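Local coordinates for protein pleckstrin homology domain-containing family M member 2 (Homo sapiens, PDB 3CXB) that forms a complex with the Salmonella effector SifA through its pleckstrin homology (PH) domain and probably interacts with kinesin, at residues 69-74 / 94-99; 55-60 / 98-103. All coordinates share one frame; numbering follows the deposited sequence.

Contact 1 (69-74 / 94-99)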
loop_
_atom_site.group_PDB
_atom_site.type_symbol
_atom_site.label_atom_id
_atom_site.label_comp_id
_atom_site.label_asym_id
_atom_site.label_seq_id
_atom_site.Cartn_x
_atom_site.Cartn_y
_atom_site.Cartn_z
ATOM N N PHE B 69 -6.468 -3.386 -1.860
ATOM C CA PHE B 69 -6.751 -2.577 -0.678
ATOM C C PHE B 69 -6.055 -1.222 -0.783
ATOM O O PHE B 69 -5.141 -1.043 -1.587
ATOM C CB PHE B 69 -6.290 -3.304 0.580
ATOM C CG PHE B 69 -4.817 -3.643 0.583
ATOM C CD1 PHE B 69 -3.899 -2.822 1.238
ATOM C CD2 PHE B 69 -4.362 -4.804 -0.037
ATOM C CE1 PHE B 69 -2.551 -3.155 1.281
ATOM C CE2 PHE B 69 -3.009 -5.152 -0.004
ATOM C CZ PHE B 69 -2.099 -4.332 0.656
ATOM N N GLN B 70 -6.471 -0.268 0.037
ATOM C CA GLN B 70 -5.880 1.050 -0.041
ATOM C C GLN B 70 -5.486 1.662 1.296
ATOM O O GLN B 70 -6.035 1.326 2.345
ATOM C CB GLN B 70 -6.840 1.967 -0.776
ATOM C CG GLN B 70 -8.198 2.016 -0.124
ATOM C CD GLN B 70 -9.271 2.693 -0.972
ATOM O OE1 GLN B 70 -10.299 3.119 -0.445
ATOM N NE2 GLN B 70 -9.049 2.775 -2.288
ATOM N N VAL B 71 -4.504 2.556 1.239
ATOM C CA VAL B 71 -4.022 3.258 2.413
ATOM C C VAL B 71 -4.369 4.720 2.193
ATOM O O VAL B 71 -3.753 5.372 1.361
ATOM C CB VAL B 71 -2.495 3.118 2.552
ATOM C CG1 VAL B 71 -1.995 3.909 3.749
ATOM C CG2 VAL B 71 -2.135 1.660 2.721
ATOM N N ILE B 72 -5.360 5.225 2.925
ATOM C CA ILE B 72 -5.793 6.609 2.803
ATOM C C ILE B 72 -4.746 7.616 3.287
ATOM O O ILE B 72 -4.159 7.460 4.355
ATOM C CB ILE B 72 -7.095 6.860 3.583
ATOM C CG1 ILE B 72 -8.308 6.269 2.840
ATOM C CG2 ILE B 72 -7.304 8.355 3.715
ATOM C CD1 ILE B 72 -8.280 4.782 2.604
ATOM N N LEU B 73 -4.526 8.657 2.493
ATOM C CA LEU B 73 -3.553 9.674 2.835
ATOM C C LEU B 73 -4.170 11.059 2.820
ATOM O O LEU B 73 -5.012 11.369 1.981
ATOM C CB LEU B 73 -2.387 9.606 1.860
ATOM C CG LEU B 73 -1.661 8.257 1.848
ATOM C CD1 LEU B 73 -0.654 8.227 0.708
ATOM C CD2 LEU B 73 -0.966 8.027 3.175
ATOM N N SER B 74 -3.725 11.892 3.752
ATOM C CA SER B 74 -4.223 13.246 3.903
ATOM C C SER B 74 -3.756 14.197 2.815
ATOM O O SER B 74 -2.579 14.209 2.434
ATOM C CB SER B 74 -3.801 13.798 5.268
ATOM O OG SER B 74 -4.177 12.926 6.322
ATOM N N GLN B 94 -4.423 -6.367 8.394
ATOM C CA GLN B 94 -4.392 -6.430 9.847
ATOM C C GLN B 94 -3.217 -5.668 10.448
ATOM O O GLN B 94 -3.360 -5.018 11.480
ATOM C CB GLN B 94 -4.352 -7.890 10.281
ATOM C CG GLN B 94 -4.313 -8.126 11.775
ATOM C CD GLN B 94 -4.205 -9.604 12.092
ATOM O OE1 GLN B 94 -5.104 -10.382 11.770
ATOM N NE2 GLN B 94 -3.095 -10.005 12.715
ATOM N N HIS B 95 -2.058 -5.750 9.802
ATOM C CA HIS B 95 -0.883 -5.049 10.305
ATOM C C HIS B 95 -1.047 -3.543 10.140
ATOM O O HIS B 95 -0.887 -2.789 11.083
ATOM C CB HIS B 95 0.400 -5.516 9.585
ATOM C CG HIS B 95 0.931 -6.835 10.070
ATOM N ND1 HIS B 95 1.150 -7.108 11.405
ATOM C CD2 HIS B 95 1.313 -7.944 9.392
ATOM C CE1 HIS B 95 1.641 -8.328 11.529
ATOM N NE2 HIS B 95 1.750 -8.856 10.323
ATOM N N LEU B 96 -1.379 -3.118 8.934
ATOM C CA LEU B 96 -1.549 -1.704 8.653
ATOM C C LEU B 96 -2.610 -1.014 9.507
ATOM O O LEU B 96 -2.407 0.101 9.975
ATOM C CB LEU B 96 -1.884 -1.522 7.177
ATOM C CG LEU B 96 -0.755 -1.932 6.233
ATOM C CD1 LEU B 96 -1.235 -1.927 4.796
ATOM C CD2 LEU B 96 0.408 -0.972 6.432
ATOM N N CYS B 97 -3.747 -1.669 9.702
ATOM C CA CYS B 97 -4.805 -1.073 10.496
ATOM C C CYS B 97 -4.374 -1.027 11.947
ATOM O O CYS B 97 -4.786 -0.146 12.707
ATOM C CB CYS B 97 -6.103 -1.862 10.322
ATOM S SG CYS B 97 -6.730 -1.816 8.609
ATOM N N GLN B 98 -3.521 -1.968 12.325
ATOM C CA GLN B 98 -3.010 -2.005 13.686
ATOM C C GLN B 98 -2.139 -0.758 13.890
ATOM O O GLN B 98 -2.295 -0.025 14.865
ATOM C CB GLN B 98 -2.191 -3.273 13.888
ATOM C CG GLN B 98 -2.179 -3.803 15.306
ATOM C CD GLN B 98 -1.805 -5.268 15.328
ATOM O OE1 GLN B 98 -0.636 -5.641 15.162
ATOM N NE2 GLN B 98 -2.806 -6.114 15.491
ATOM N N ALA B 99 -1.237 -0.510 12.947
ATOM C CA ALA B 99 -0.355 0.650 13.010
ATOM C C ALA B 99 -1.167 1.941 13.075
ATOM O O ALA B 99 -0.767 2.900 13.729
ATOM C CB ALA B 99 0.567 0.681 11.796
#
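Leu96, which reaches across to Phe69 and Val71, sits in a helical turn braced by the backbone bond from Ala99 N to His95 O, 3.0 Å long. The neighbouring bond from Gln98 N to Gln94 O, at 3.2 Å, belongs to the same ladder. Regular bonding of this kind settles the polar backbone of the helix within itself, so that the contact with the strand can be wholly apolar, and no hydrogen bond crosses between the two segments. One methyl group does the touching: Leu96 CD1 comes to 3.9 Å from Phe69 CE1 and to 4.2 Å from CG2 of Val71. Because this CD1 lies anti to CA (chi2 171°), it forms the far end of an extended branch and reaches the sheet ahead of CD2. It meets the Phe69 ring obliquely near CE1, and the two side chains cross at about a right angle. This is how the PH fold is closed: the strongly bent antiparallel sheet has one open end, and the C-terminal helix 86-100 lies over it, with Leu96 turned into the core. Phe69 and Val71 are two residues apart on strand 68-73, so alternation puts both on the same face of the sheet, Phe69 pointing at the helix and Val71 beside it, whereas Gln70 between them points away and bonds weakly through OE1 to NE of Arg58. Phe69 CG stands between the backbone N and the carbonyl carbon (chi1 58°), which sends the ring inward from the strand, where it also packs on Leu6 and Leu81. A large flat ring and a compact beta-branched residue suit these two sites, and leucine's branched end lets one methyl touch both. Met49, from a loop, lies against Val71 and Leu96.

Contact 2 (55-60 / 98-103)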
loop_
_atom_site.group_PDB
_atom_site.type_symbol
_atom_site.label_atom_id
_atom_site.label_comp_id
_atom_site.label_asym_id
_atom_site.label_seq_id
_atom_site.Cartn_x
_atom_site.Cartn_y
_atom_site.Cartn_z
ATOM N N GLY B 55 -5.157 8.311 6.938
ATOM C CA GLY B 55 -6.561 8.421 7.242
ATOM C C GLY B 55 -7.199 7.081 7.492
ATOM O O GLY B 55 -8.363 7.033 7.872
ATOM N N GLY B 56 -6.451 5.993 7.293
ATOM C CA GLY B 56 -7.005 4.665 7.512
ATOM C C GLY B 56 -6.646 3.681 6.412
ATOM O O GLY B 56 -5.826 3.990 5.544
ATOM N N CYS B 57 -7.243 2.491 6.459
ATOM C CA CYS B 57 -7.015 1.442 5.460
ATOM C C CYS B 57 -8.315 0.682 5.255
ATOM O O CYS B 57 -9.060 0.464 6.206
ATOM C CB CYS B 57 -5.983 0.407 5.943
ATOM S SG CYS B 57 -4.305 0.957 6.273
ATOM N N ARG B 58 -8.577 0.239 4.036
ATOM C CA ARG B 58 -9.779 -0.533 3.797
ATOM C C ARG B 58 -9.587 -1.471 2.606
ATOM O O ARG B 58 -8.693 -1.283 1.795
ATOM C CB ARG B 58 -10.964 0.405 3.545
ATOM C CG ARG B 58 -10.836 1.257 2.299
ATOM C CD ARG B 58 -11.957 2.283 2.216
ATOM N NE ARG B 58 -12.586 2.303 0.896
ATOM C CZ ARG B 58 -13.573 1.496 0.518
ATOM N NH1 ARG B 58 -14.068 0.586 1.355
ATOM N NH2 ARG B 58 -14.076 1.609 -0.702
ATOM N N ARG B 59 -10.412 -2.500 2.521
ATOM C CA ARG B 59 -10.344 -3.401 1.391
ATOM C C ARG B 59 -11.010 -2.598 0.277
ATOM O O ARG B 59 -11.965 -1.863 0.531
ATOM C CB ARG B 59 -11.132 -4.680 1.684
ATOM C CG ARG B 59 -10.361 -5.758 2.446
ATOM C CD ARG B 59 -11.343 -6.645 3.174
ATOM N NE ARG B 59 -11.123 -8.073 2.966
ATOM C CZ ARG B 59 -10.588 -8.881 3.868
ATOM N NH1 ARG B 59 -10.429 -10.171 3.598
ATOM N NH2 ARG B 59 -10.207 -8.396 5.042
ATOM N N ALA B 60 -10.514 -2.723 -0.947
ATOM C CA ALA B 60 -11.076 -1.971 -2.058
ATOM C C ALA B 60 -12.087 -2.751 -2.879
ATOM O O ALA B 60 -12.308 -3.940 -2.660
ATOM C CB ALA B 60 -9.963 -1.474 -2.958
ATOM N N GLN B 98 -3.521 -1.968 12.325
ATOM C CA GLN B 98 -3.010 -2.005 13.686
ATOM C C GLN B 98 -2.139 -0.758 13.890
ATOM O O GLN B 98 -2.295 -0.025 14.865
ATOM C CB GLN B 98 -2.191 -3.273 13.888
ATOM C CG GLN B 98 -2.179 -3.803 15.306
ATOM C CD GLN B 98 -1.805 -5.268 15.328
ATOM O OE1 GLN B 98 -0.636 -5.641 15.162
ATOM N NE2 GLN B 98 -2.806 -6.114 15.491
ATOM N N ALA B 99 -1.237 -0.510 12.947
ATOM C CA ALA B 99 -0.355 0.650 13.010
ATOM C C ALA B 99 -1.167 1.941 13.075
ATOM O O ALA B 99 -0.767 2.900 13.729
ATOM C CB ALA B 99 0.567 0.681 11.796
ATOM N N VAL B 100 -2.304 1.995 12.395
ATOM C CA VAL B 100 -3.091 3.215 12.465
ATOM C C VAL B 100 -3.591 3.433 13.894
ATOM O O VAL B 100 -3.627 4.554 14.381
ATOM C CB VAL B 100 -4.305 3.161 11.517
ATOM C CG1 VAL B 100 -5.174 4.408 11.705
ATOM C CG2 VAL B 100 -3.842 3.058 10.098
ATOM N N SER B 101 -3.960 2.347 14.566
ATOM C CA SER B 101 -4.471 2.439 15.927
ATOM C C SER B 101 -3.477 3.021 16.938
ATOM O O SER B 101 -3.811 3.169 18.108
ATOM C CB SER B 101 -4.941 1.062 16.403
ATOM O OG SER B 101 -5.979 0.553 15.585
ATOM N N LYS B 102 -2.272 3.359 16.485
ATOM C CA LYS B 102 -1.242 3.921 17.363
ATOM C C LYS B 102 -0.798 5.308 16.890
ATOM O O LYS B 102 -1.629 6.107 16.465
ATOM C CB LYS B 102 -0.036 2.987 17.413
ATOM C CG LYS B 102 -0.372 1.576 17.878
ATOM C CD LYS B 102 0.872 0.709 17.978
ATOM C CE LYS B 102 1.860 1.288 18.979
ATOM N NZ LYS B 102 3.149 0.546 18.978
ATOM N N GLY B 103 0.503 5.595 16.965
ATOM C CA GLY B 103 1.002 6.894 16.528
ATOM C C GLY B 103 2.332 7.399 17.100
ATOM O O GLY B 103 2.916 6.759 18.003
#
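The edge strand 54-59 and the last turn of helix 86-100 come nearest at Gly56 and Val100, whose CA atoms are 6.5 Å apart. On the helical side the chain leaves its regular path just after this point, where Lys102 N still bonds to Ala99 O at 3.2 Å. On the strand side Gly56 adopts phi 136° and psi -172°, a conformation in which a side chain would collide with the carbonyl oxygen of Gly55; glycine is therefore called for by the backbone itself. The CG2 methyl of Val100 lies 4.4 Å from Gly56 CA. The same methyl is 4.4 Å from SG of Cys57, so a single branch spans a piece of backbone and the side chain that follows it. With CG1 anti to the backbone N (chi1 175°), CG2 is left as the branch that meets both partners, at a loose spacing and without any hydrogen bond between the segments. Cys57 points toward the helix, and its small, polarisable sulfur suits a place that Met93, Leu96, Cys97 and the loop residue Met49 also border. Valine, short and beta-branched, is apolar enough for this partly exposed seam near the helix end. Farther along the strand, Arg59 projects to the surface and makes a salt bridge to Glu86 at the beginning of the helix, so the strand touches the helix near both of its ends. A C-terminal helix capping one open end of a bent antiparallel barrel is the hallmark of the PH domain, and this contact is where the end of that helix meets the edge strand.

Contacts 1 and 2 have centres about 3 Å apart and use the same helix, 86-100, against neighbouring strands of one sheet. The helix residues that do the touching, Leu96 and Val100, are one turn apart, so a single face of the helix passes from the buried core in contact 1 to the partly exposed margin in contact 2. The strands are tied by probable hydrogen bonds from Gly55 N to Ile72 O and from Ile72 N to Gly56 O, each 2.9 Å. Cys57 of strand 54-59 and Cys97 of the helix also pack together, with Cys97 SG 3.6 Å from Cys57 CB; their sulfurs, SG to SG, stand 4.4 Å apart, too far for a disulfide.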